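Local coordinates for protein terminal oxygenase component of carbazole (Janthinobacterium sp., PDB 7BUG) that is the terminal oxygenase of carbazole 1,9a-dioxygenase, an iron enzyme with a Rieske cluster that dioxygenates carbazole at its angular C-9a and adjacent C-1 positions, at residues 163-168 with 296-301; 28-33 with 285-290; 44-49 with 133-138. All blocks are in the same frame, centred on the assembly; numbering follows the deposited sequence.

Interaction 1: residues 163-168 with 296-301; sequences KNQIIK and YFQTLG
K163 and Q298 face each other as a hydrogen-bonded pair of two antiparallel strands. K163 N gives a bond to Q298 O at 2.9 Å, and Q298 N returns one to K163 O at 2.8 Å. The second bond arrives almost head-on to the carbonyl. Their side chains lie side by side and point the same way. CG of K163 is anti to the backbone N (chi1 -175°) and the rest of the chain is extended. The aliphatic part of K163 therefore runs past the amide oxygen of Q298, with CD 3.8 Å from OE1. NZ continues to a salt bridge with E327. Q298 NE2 is held by the carbonyl of L326. Q298 also lays its CG over one face of the Y296 ring, toward the rim. On the other face of the sheet N164 meets F297. The amide carbon CG of N164 sits 3.6 Å from F297 CD2, and amide and ring planes are 64° apart. Further along, Y296 N bonds to Q165 O at 2.9 Å, and I167 CG1 lies alongside Y296 CB. The strands belong to the antiparallel sheet of the catalytic, Bet v 1-like domain. Y296 bonds through OH to E284, on the neighbouring strand 281-288, and its side chain is about 5 Å from that of the iron ligand D333. Helix 307-327 packs against K163 and L300, and strand 158-167 is one of the sheet's two outermost strands within this chain.

Interaction 2: residues 28-33 with 285-290; sequences HWYPVM and WYVPID
P31 sets CG and CD over one face of the W285 indole, and this is the tight part of the contact. CG of the proline stands 3.5 Å from the centroid of the five-membered ring, only 11° off its normal. This is a CH-pi contact over the face. CD of P31 comes down beside it, 3.3 Å from W285 CD1. CG of W285 is anti to the carbonyl carbon (chi1 -77°), which puts the start of the indole on the side of the proline. V287 fills in next to the proline. Its CG2 approaches P31 O at 3.4 Å and P31 CD at 4.0 Å. P31 O is buried here and has no polar partner in the model. The packing is looser around Y30. Its CB lies 3.9 Å from V287 CG1, the two side chains sliding past each other in opposite directions. P288 crosses the tyrosine at about a right angle and touches ring atom CE1 with CD. A water also spans the two segments: it donates to W29 O and accepts from W285 NE1 at 2.8 Å, so the indole N-H is satisfied inside the interface. The axes of strands 28-32 and 285-288 cross at 102°, with no backbone pairing between them. The contact thus joins the Rieske domain to the catalytic domain by side-chain packing. F297 of strand 293-303 backs P31, and F134 of strand 132-137 also touches it. L48 of strand 44-48 packs against both Y30 and V287.

Interaction 3: residues 44-49 with 133-138; sequences KTLKLL and VFIYLG
The hydrophobic core of the Rieske domain's beta-structure is closed here by L48, L49, I135 and L137. The two strands are not bonded neighbours: they belong to one antiparallel sheet that curls round, and they pack through side chains at a distance of 10.3 Å between axes and an angle of 48°. L137 meets both leucines at the end of the strand. Its CD2 meets CD2 of L48 at 3.9 Å, while its CD1 meets CD2 of L49 at 3.7 Å. In both pairs the side chains slide past each other in opposite directions. CG of L137 is anti to the backbone N (chi1 -157°), and its two methyls divide between the two leucines. CD2 of L48 also reaches I135, at 4.0 Å from CB. L46 adds a lighter touch, with CD1 at 4.4 Å from I135 CD1. All five touching residues are buried, and the contact is wholly apolar. The chain bends tightly at L137, which centres an inverse gamma turn. On the other segment, L49 O bonds to Q377. Strand 51-58 closes one side of the cluster, with V55 on I135 and L53 on L137. Y124 of strand 123-129 touches both I135 and L137. Strand 28-32 contributes V32, which packs on L46 and I135.

Overall arrangement
The three contacts run from the catalytic sheet into the Rieske domain. Interaction 1 is partly buried and relies on backbone hydrogen bonds between paired strands, with polar side chains, K163, N164 and Q298, beside the bonds. Interactions 2 and 3 are buried, and rest on side-chain packing. Interaction 2 joins the two domains and adds one bridging water, whereas interaction 3 is purely aliphatic. Interactions 1 and 2 share a sheet through strands 293-303 and 281-288, where F297 O probably accepts a bond from W285 N. Interactions 2 and 3 share the other sheet, where 28-32 neighbours 132-137. P288 O and L49 N probably bond across the domains. Interactions 1 and 3 do not touch.

Interaction 1: residues 163-168 with 296-301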
loop_
_atom_site.group_PDB
_atom_site.type_symbol
_atom_site.label_atom_id
_atom_site.label_comp_id
_atom_site.label_asym_id
_atom_site.label_seq_id
_atom_site.Cartn_x
_atom_site.Cartn_y
_atom_site.Cartn_z
ATOM N N LYS A 163 12.871 1.605 28.920
ATOM C CA LYS A 163 11.739 2.028 28.096
ATOM C C LYS A 163 11.780 1.236 26.781
ATOM O O LYS A 163 12.886 0.954 26.310
ATOM C CB LYS A 163 11.917 3.519 27.808
ATOM C CG LYS A 163 10.765 4.113 27.066
ATOM C CD LYS A 163 11.010 5.530 26.691
ATOM C CE LYS A 163 9.921 5.953 25.745
ATOM N NZ LYS A 163 10.289 7.248 25.161
ATOM N N ASN A 164 10.631 0.931 26.226
ATOM C CA ASN A 164 10.513 0.149 24.967
ATOM C C ASN A 164 9.535 0.904 24.074
ATOM O O ASN A 164 8.529 1.501 24.606
ATOM C CB ASN A 164 10.057 -1.288 25.232
ATOM C CG ASN A 164 10.179 -2.192 24.013
ATOM O OD1 ASN A 164 10.978 -1.871 23.106
ATOM N ND2 ASN A 164 9.408 -3.279 24.014
ATOM N N GLN A 165 9.813 0.953 22.792
ATOM C CA GLN A 165 8.803 1.450 21.826
ATOM C C GLN A 165 9.064 0.836 20.459
ATOM O O GLN A 165 10.110 0.222 20.235
ATOM C CB GLN A 165 8.806 2.965 21.782
ATOM C CG GLN A 165 10.079 3.501 21.240
ATOM C CD GLN A 165 10.204 4.986 21.502
ATOM O OE1 GLN A 165 11.009 5.441 22.306
ATOM N NE2 GLN A 165 9.430 5.730 20.739
ATOM N N ILE A 166 8.080 0.956 19.616
ATOM C CA ILE A 166 8.121 0.380 18.242
ATOM C C ILE A 166 8.507 1.519 17.310
ATOM O O ILE A 166 7.838 2.587 17.345
ATOM C CB ILE A 166 6.783 -0.243 17.864
ATOM C CG1 ILE A 166 6.495 -1.443 18.770
ATOM C CG2 ILE A 166 6.731 -0.634 16.406
ATOM C CD1 ILE A 166 5.143 -2.048 18.547
ATOM N N ILE A 167 9.519 1.284 16.498
ATOM C CA ILE A 167 10.110 2.295 15.596
ATOM C C ILE A 167 10.034 1.763 14.173
ATOM O O ILE A 167 10.431 0.624 13.942
ATOM C CB ILE A 167 11.543 2.670 15.983
ATOM C CG1 ILE A 167 11.661 3.159 17.428
ATOM C CG2 ILE A 167 12.130 3.694 15.008
ATOM C CD1 ILE A 167 10.783 4.313 17.795
ATOM N N LYS A 168 9.613 2.611 13.234
ATOM C CA LYS A 168 9.477 2.176 11.831
ATOM C C LYS A 168 10.790 2.369 11.061
ATOM O O LYS A 168 10.907 3.248 10.169
ATOM C CB LYS A 168 8.303 2.944 11.180
ATOM C CG LYS A 168 6.972 2.654 11.834
ATOM C CD LYS A 168 5.851 3.572 11.400
ATOM C CE LYS A 168 4.807 3.745 12.485
ATOM N NZ LYS A 168 3.719 4.658 12.049
ATOM N N TYR A 296 12.833 -0.628 19.963
ATOM C CA TYR A 296 13.978 0.124 20.507
ATOM C C TYR A 296 13.893 -0.056 22.010
ATOM O O TYR A 296 13.069 0.608 22.726
ATOM C CB TYR A 296 13.926 1.572 20.023
ATOM C CG TYR A 296 15.020 2.427 20.590
ATOM C CD1 TYR A 296 16.317 1.979 20.767
ATOM C CD2 TYR A 296 14.791 3.781 20.847
ATOM C CE1 TYR A 296 17.323 2.789 21.253
ATOM C CE2 TYR A 296 15.804 4.615 21.276
ATOM C CZ TYR A 296 17.074 4.131 21.522
ATOM O OH TYR A 296 18.107 4.913 22.028
ATOM N N PHE A 297 14.625 -1.053 22.489
ATOM C CA PHE A 297 14.496 -1.555 23.857
ATOM C C PHE A 297 15.657 -0.972 24.654
ATOM O O PHE A 297 16.810 -1.415 24.521
ATOM C CB PHE A 297 14.434 -3.089 23.860
ATOM C CG PHE A 297 14.089 -3.693 25.202
ATOM C CD1 PHE A 297 15.028 -3.925 26.180
ATOM C CD2 PHE A 297 12.811 -4.119 25.433
ATOM C CE1 PHE A 297 14.663 -4.510 27.383
ATOM C CE2 PHE A 297 12.417 -4.702 26.636
ATOM C CZ PHE A 297 13.368 -4.905 27.605
ATOM N N GLN A 298 15.374 0.122 25.372
ATOM C CA GLN A 298 16.427 0.967 25.959
ATOM C C GLN A 298 16.509 0.631 27.463
ATOM O O GLN A 298 15.409 0.529 28.101
ATOM C CB GLN A 298 16.025 2.442 25.889
ATOM C CG GLN A 298 16.108 3.102 24.539
ATOM C CD GLN A 298 15.482 4.489 24.656
ATOM O OE1 GLN A 298 14.328 4.625 25.052
ATOM N NE2 GLN A 298 16.287 5.505 24.406
ATOM N N THR A 299 17.708 0.435 28.000
ATOM C CA THR A 299 17.910 0.208 29.447
ATOM C C THR A 299 19.079 1.050 29.947
ATOM O O THR A 299 19.989 1.335 29.188
ATOM C CB THR A 299 18.166 -1.264 29.819
ATOM O OG1 THR A 299 19.467 -1.640 29.387
ATOM C CG2 THR A 299 17.129 -2.211 29.237
ATOM N N LEU A 300 18.962 1.508 31.199
ATOM C CA LEU A 300 20.086 2.110 31.929
ATOM C C LEU A 300 20.346 1.221 33.138
ATOM O O LEU A 300 19.377 0.802 33.817
ATOM C CB LEU A 300 19.744 3.530 32.397
ATOM C CG LEU A 300 19.440 4.527 31.276
ATOM C CD1 LEU A 300 19.092 5.892 31.890
ATOM C CD2 LEU A 300 20.617 4.663 30.346
ATOM N N GLY A 301 21.605 0.949 33.349
ATOM C CA GLY A 301 22.042 0.132 34.482
ATOM C C GLY A 301 22.855 0.933 35.466
ATOM O O GLY A 301 23.711 1.708 35.021
#

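Interaction 2: residues 28-33 with 285-290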
loop_
_atom_site.group_PDB
_atom_site.type_symbol
_atom_site.label_atom_id
_atom_site.label_comp_id
_atom_site.label_asym_id
_atom_site.label_seq_id
_atom_site.Cartn_x
_atom_site.Cartn_y
_atom_site.Cartn_z
ATOM N N HIS A 28 18.936 -16.582 18.477
ATOM C CA HIS A 28 19.428 -15.702 19.536
ATOM C C HIS A 28 18.261 -15.325 20.450
ATOM O O HIS A 28 17.106 -15.445 20.043
ATOM C CB HIS A 28 20.074 -14.415 18.990
ATOM C CG HIS A 28 21.276 -14.589 18.137
ATOM N ND1 HIS A 28 22.535 -14.459 18.644
ATOM C CD2 HIS A 28 21.405 -14.863 16.831
ATOM C CE1 HIS A 28 23.390 -14.671 17.632
ATOM N NE2 HIS A 28 22.748 -14.893 16.514
ATOM N N TRP A 29 18.614 -14.900 21.633
ATOM C CA TRP A 29 17.737 -14.276 22.621
ATOM C C TRP A 29 17.490 -12.824 22.226
ATOM O O TRP A 29 18.456 -12.142 21.902
ATOM C CB TRP A 29 18.359 -14.334 24.003
ATOM C CG TRP A 29 18.482 -15.695 24.603
ATOM C CD1 TRP A 29 19.605 -16.465 24.658
ATOM C CD2 TRP A 29 17.457 -16.403 25.315
ATOM N NE1 TRP A 29 19.344 -17.624 25.329
ATOM C CE2 TRP A 29 18.065 -17.594 25.785
ATOM C CE3 TRP A 29 16.120 -16.162 25.627
ATOM C CZ2 TRP A 29 17.349 -18.548 26.494
ATOM C CZ3 TRP A 29 15.435 -17.071 26.380
ATOM C CH2 TRP A 29 16.040 -18.251 26.804
ATOM N N TYR A 30 16.234 -12.405 22.379
ATOM C CA TYR A 30 15.841 -10.993 22.195
ATOM C C TYR A 30 14.911 -10.529 23.311
ATOM O O TYR A 30 13.955 -11.221 23.626
ATOM C CB TYR A 30 15.066 -10.825 20.882
ATOM C CG TYR A 30 15.916 -11.061 19.669
ATOM C CD1 TYR A 30 16.704 -10.060 19.147
ATOM C CD2 TYR A 30 15.961 -12.289 19.064
ATOM C CE1 TYR A 30 17.471 -10.263 18.005
ATOM C CE2 TYR A 30 16.758 -12.535 17.964
ATOM C CZ TYR A 30 17.505 -11.511 17.413
ATOM O OH TYR A 30 18.265 -11.800 16.321
ATOM N N PRO A 31 15.102 -9.313 23.811
ATOM C CA PRO A 31 14.146 -8.714 24.736
ATOM C C PRO A 31 12.935 -8.159 24.005
ATOM O O PRO A 31 13.100 -7.630 22.916
ATOM C CB PRO A 31 14.943 -7.634 25.443
ATOM C CG PRO A 31 15.861 -7.147 24.394
ATOM C CD PRO A 31 16.233 -8.388 23.583
ATOM N N VAL A 32 11.747 -8.327 24.578
ATOM C CA VAL A 32 10.520 -7.878 23.857
ATOM C C VAL A 32 9.621 -7.028 24.744
ATOM O O VAL A 32 8.772 -6.338 24.180
ATOM C CB VAL A 32 9.758 -9.088 23.319
ATOM C CG1 VAL A 32 10.590 -9.800 22.241
ATOM C CG2 VAL A 32 9.360 -10.044 24.393
ATOM N N MET A 33 9.767 -7.109 26.054
ATOM C CA MET A 33 8.900 -6.331 26.978
ATOM C C MET A 33 9.507 -6.429 28.369
ATOM O O MET A 33 10.495 -7.140 28.545
ATOM C CB MET A 33 7.470 -6.859 27.008
ATOM C CG MET A 33 7.325 -8.189 27.628
ATOM S SD MET A 33 5.588 -8.771 27.531
ATOM C CE MET A 33 5.496 -9.192 25.805
ATOM N N TRP A 285 18.849 -2.390 22.827
ATOM C CA TRP A 285 18.631 -3.383 21.764
ATOM C C TRP A 285 17.825 -2.738 20.635
ATOM O O TRP A 285 16.925 -1.901 20.926
ATOM C CB TRP A 285 17.869 -4.585 22.289
ATOM C CG TRP A 285 18.642 -5.576 23.109
ATOM C CD1 TRP A 285 19.000 -6.803 22.654
ATOM C CD2 TRP A 285 19.081 -5.513 24.484
ATOM N NE1 TRP A 285 19.601 -7.535 23.642
ATOM C CE2 TRP A 285 19.681 -6.763 24.771
ATOM C CE3 TRP A 285 19.015 -4.548 25.496
ATOM C CZ2 TRP A 285 20.219 -7.055 26.023
ATOM C CZ3 TRP A 285 19.531 -4.864 26.746
ATOM C CH2 TRP A 285 20.128 -6.097 26.981
ATOM N N TYR A 286 18.020 -3.274 19.451
ATOM C CA TYR A 286 17.262 -2.971 18.235
ATOM C C TYR A 286 16.707 -4.288 17.723
ATOM O O TYR A 286 17.379 -5.017 16.956
ATOM C CB TYR A 286 18.162 -2.261 17.250
ATOM C CG TYR A 286 19.127 -1.295 17.876
ATOM C CD1 TYR A 286 18.746 -0.004 18.255
ATOM C CD2 TYR A 286 20.416 -1.700 18.170
ATOM C CE1 TYR A 286 19.668 0.862 18.825
ATOM C CE2 TYR A 286 21.331 -0.846 18.757
ATOM C CZ TYR A 286 20.960 0.443 19.087
ATOM O OH TYR A 286 21.979 1.199 19.661
ATOM N N VAL A 287 15.519 -4.590 18.169
ATOM C CA VAL A 287 14.957 -5.953 17.994
ATOM C C VAL A 287 14.107 -5.992 16.731
ATOM O O VAL A 287 13.092 -5.283 16.623
ATOM C CB VAL A 287 14.140 -6.343 19.224
ATOM C CG1 VAL A 287 13.570 -7.730 19.049
ATOM C CG2 VAL A 287 14.988 -6.222 20.472
ATOM N N PRO A 288 14.403 -6.904 15.785
ATOM C CA PRO A 288 13.642 -6.967 14.553
ATOM C C PRO A 288 12.219 -7.466 14.807
ATOM O O PRO A 288 11.992 -8.543 15.410
ATOM C CB PRO A 288 14.382 -7.992 13.662
ATOM C CG PRO A 288 15.680 -8.223 14.360
ATOM C CD PRO A 288 15.454 -7.911 15.821
ATOM N N ILE A 289 11.256 -6.661 14.362
ATOM C CA ILE A 289 9.809 -7.009 14.384
ATOM C C ILE A 289 9.419 -7.570 13.034
ATOM O O ILE A 289 8.839 -8.665 12.964
ATOM C CB ILE A 289 8.930 -5.804 14.802
ATOM C CG1 ILE A 289 9.173 -5.474 16.266
ATOM C CG2 ILE A 289 7.468 -6.050 14.514
ATOM C CD1 ILE A 289 8.556 -4.188 16.716
ATOM N N ASP A 290 9.765 -6.848 11.975
ATOM C CA ASP A 290 9.567 -7.311 10.581
ATOM C C ASP A 290 10.594 -6.531 9.755
ATOM O O ASP A 290 11.446 -5.901 10.344
ATOM C CB ASP A 290 8.115 -7.139 10.137
ATOM C CG ASP A 290 7.611 -5.713 10.070
ATOM O OD1 ASP A 290 8.426 -4.771 10.060
ATOM O OD2 ASP A 290 6.340 -5.539 10.011
HETATM O O HOH W 1 19.671 -10.374 23.685
#

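Interaction 3: residues 44-49 with 133-138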
loop_
_atom_site.group_PDB
_atom_site.type_symbol
_atom_site.label_atom_id
_atom_site.label_comp_id
_atom_site.label_asym_id
_atom_site.label_seq_id
_atom_site.Cartn_x
_atom_site.Cartn_y
_atom_site.Cartn_z
ATOM N N LYS A 44 -0.071 -11.854 26.190
ATOM C CA LYS A 44 0.275 -10.655 25.390
ATOM C C LYS A 44 0.719 -11.140 24.024
ATOM O O LYS A 44 1.395 -12.194 23.942
ATOM C CB LYS A 44 1.376 -9.880 26.101
ATOM C CG LYS A 44 0.972 -9.309 27.464
ATOM C CD LYS A 44 0.040 -8.100 27.335
ATOM C CE LYS A 44 -0.447 -7.507 28.648
ATOM N NZ LYS A 44 -0.840 -8.564 29.611
ATOM N N THR A 45 0.381 -10.392 22.972
ATOM C CA THR A 45 0.786 -10.699 21.583
ATOM C C THR A 45 1.938 -9.797 21.211
ATOM O O THR A 45 1.949 -8.654 21.655
ATOM C CB THR A 45 -0.271 -10.240 20.580
ATOM O OG1 THR A 45 -0.522 -8.866 20.886
ATOM C CG2 THR A 45 -1.555 -10.991 20.694
ATOM N N LEU A 46 2.845 -10.310 20.402
ATOM C CA LEU A 46 3.891 -9.455 19.834
ATOM C C LEU A 46 4.398 -10.149 18.576
ATOM O O LEU A 46 4.114 -11.324 18.364
ATOM C CB LEU A 46 4.975 -9.220 20.858
ATOM C CG LEU A 46 5.688 -10.486 21.326
ATOM C CD1 LEU A 46 6.977 -10.705 20.581
ATOM C CD2 LEU A 46 5.940 -10.385 22.811
ATOM N N LYS A 47 5.091 -9.397 17.759
ATOM C CA LYS A 47 5.736 -9.942 16.551
ATOM C C LYS A 47 7.256 -9.797 16.712
ATOM O O LYS A 47 7.753 -8.693 17.000
ATOM C CB LYS A 47 5.178 -9.246 15.313
ATOM C CG LYS A 47 5.764 -9.846 14.045
ATOM C CD LYS A 47 5.249 -9.179 12.765
ATOM C CE LYS A 47 3.936 -9.785 12.363
ATOM N NZ LYS A 47 3.470 -9.154 11.113
ATOM N N LEU A 48 7.987 -10.893 16.496
ATOM C CA LEU A 48 9.439 -10.969 16.665
ATOM C C LEU A 48 10.025 -11.715 15.472
ATOM O O LEU A 48 9.573 -12.844 15.182
ATOM C CB LEU A 48 9.755 -11.671 17.973
ATOM C CG LEU A 48 11.221 -11.878 18.281
ATOM C CD1 LEU A 48 12.008 -10.583 18.302
ATOM C CD2 LEU A 48 11.414 -12.645 19.572
ATOM N N LEU A 49 10.966 -11.091 14.768
ATOM C CA LEU A 49 11.589 -11.726 13.573
ATOM C C LEU A 49 10.500 -12.121 12.578
ATOM O O LEU A 49 10.637 -13.128 11.867
ATOM C CB LEU A 49 12.464 -12.916 13.995
ATOM C CG LEU A 49 13.932 -12.624 14.286
ATOM C CD1 LEU A 49 14.158 -11.537 15.287
ATOM C CD2 LEU A 49 14.661 -13.908 14.670
ATOM N N VAL A 133 12.003 -9.282 29.625
ATOM C CA VAL A 133 11.531 -10.577 29.094
ATOM C C VAL A 133 12.289 -10.865 27.804
ATOM O O VAL A 133 12.106 -10.100 26.841
ATOM C CB VAL A 133 10.017 -10.551 28.841
ATOM C CG1 VAL A 133 9.511 -11.823 28.172
ATOM C CG2 VAL A 133 9.255 -10.256 30.120
ATOM N N PHE A 134 13.023 -11.984 27.790
ATOM C CA PHE A 134 13.803 -12.406 26.601
ATOM C C PHE A 134 13.177 -13.658 26.012
ATOM O O PHE A 134 12.866 -14.621 26.768
ATOM C CB PHE A 134 15.237 -12.712 27.027
ATOM C CG PHE A 134 16.072 -11.534 27.402
ATOM C CD1 PHE A 134 16.094 -11.006 28.686
ATOM C CD2 PHE A 134 16.833 -10.915 26.435
ATOM C CE1 PHE A 134 16.861 -9.875 28.975
ATOM C CE2 PHE A 134 17.655 -9.847 26.759
ATOM C CZ PHE A 134 17.682 -9.352 28.035
ATOM N N ILE A 135 13.018 -13.690 24.698
ATOM C CA ILE A 135 12.560 -14.886 23.957
ATOM C C ILE A 135 13.726 -15.388 23.117
ATOM O O ILE A 135 14.374 -14.563 22.477
ATOM C CB ILE A 135 11.336 -14.534 23.088
ATOM C CG1 ILE A 135 10.182 -14.089 23.981
ATOM C CG2 ILE A 135 10.944 -15.682 22.170
ATOM C CD1 ILE A 135 8.989 -13.606 23.234
ATOM N N TYR A 136 13.966 -16.684 23.156
ATOM C CA TYR A 136 14.952 -17.324 22.269
ATOM C C TYR A 136 14.241 -17.660 20.981
ATOM O O TYR A 136 13.475 -18.616 20.962
ATOM C CB TYR A 136 15.534 -18.563 22.926
ATOM C CG TYR A 136 16.587 -19.183 22.046
ATOM C CD1 TYR A 136 17.809 -18.571 21.880
ATOM C CD2 TYR A 136 16.340 -20.366 21.358
ATOM C CE1 TYR A 136 18.788 -19.143 21.088
ATOM C CE2 TYR A 136 17.330 -20.952 20.589
ATOM C CZ TYR A 136 18.555 -20.341 20.466
ATOM O OH TYR A 136 19.506 -20.953 19.690
ATOM N N LEU A 137 14.357 -16.796 19.970
ATOM C CA LEU A 137 13.676 -17.033 18.677
ATOM C C LEU A 137 14.577 -17.964 17.862
ATOM O O LEU A 137 15.347 -17.511 17.058
ATOM C CB LEU A 137 13.366 -15.721 17.975
ATOM C CG LEU A 137 12.235 -15.716 16.954
ATOM C CD1 LEU A 137 12.452 -16.682 15.798
ATOM C CD2 LEU A 137 10.895 -15.989 17.600
ATOM N N GLY A 138 14.459 -19.236 18.170
ATOM C CA GLY A 138 15.311 -20.260 17.565
ATOM C C GLY A 138 14.828 -21.628 17.919
ATOM O O GLY A 138 13.911 -21.801 18.717
#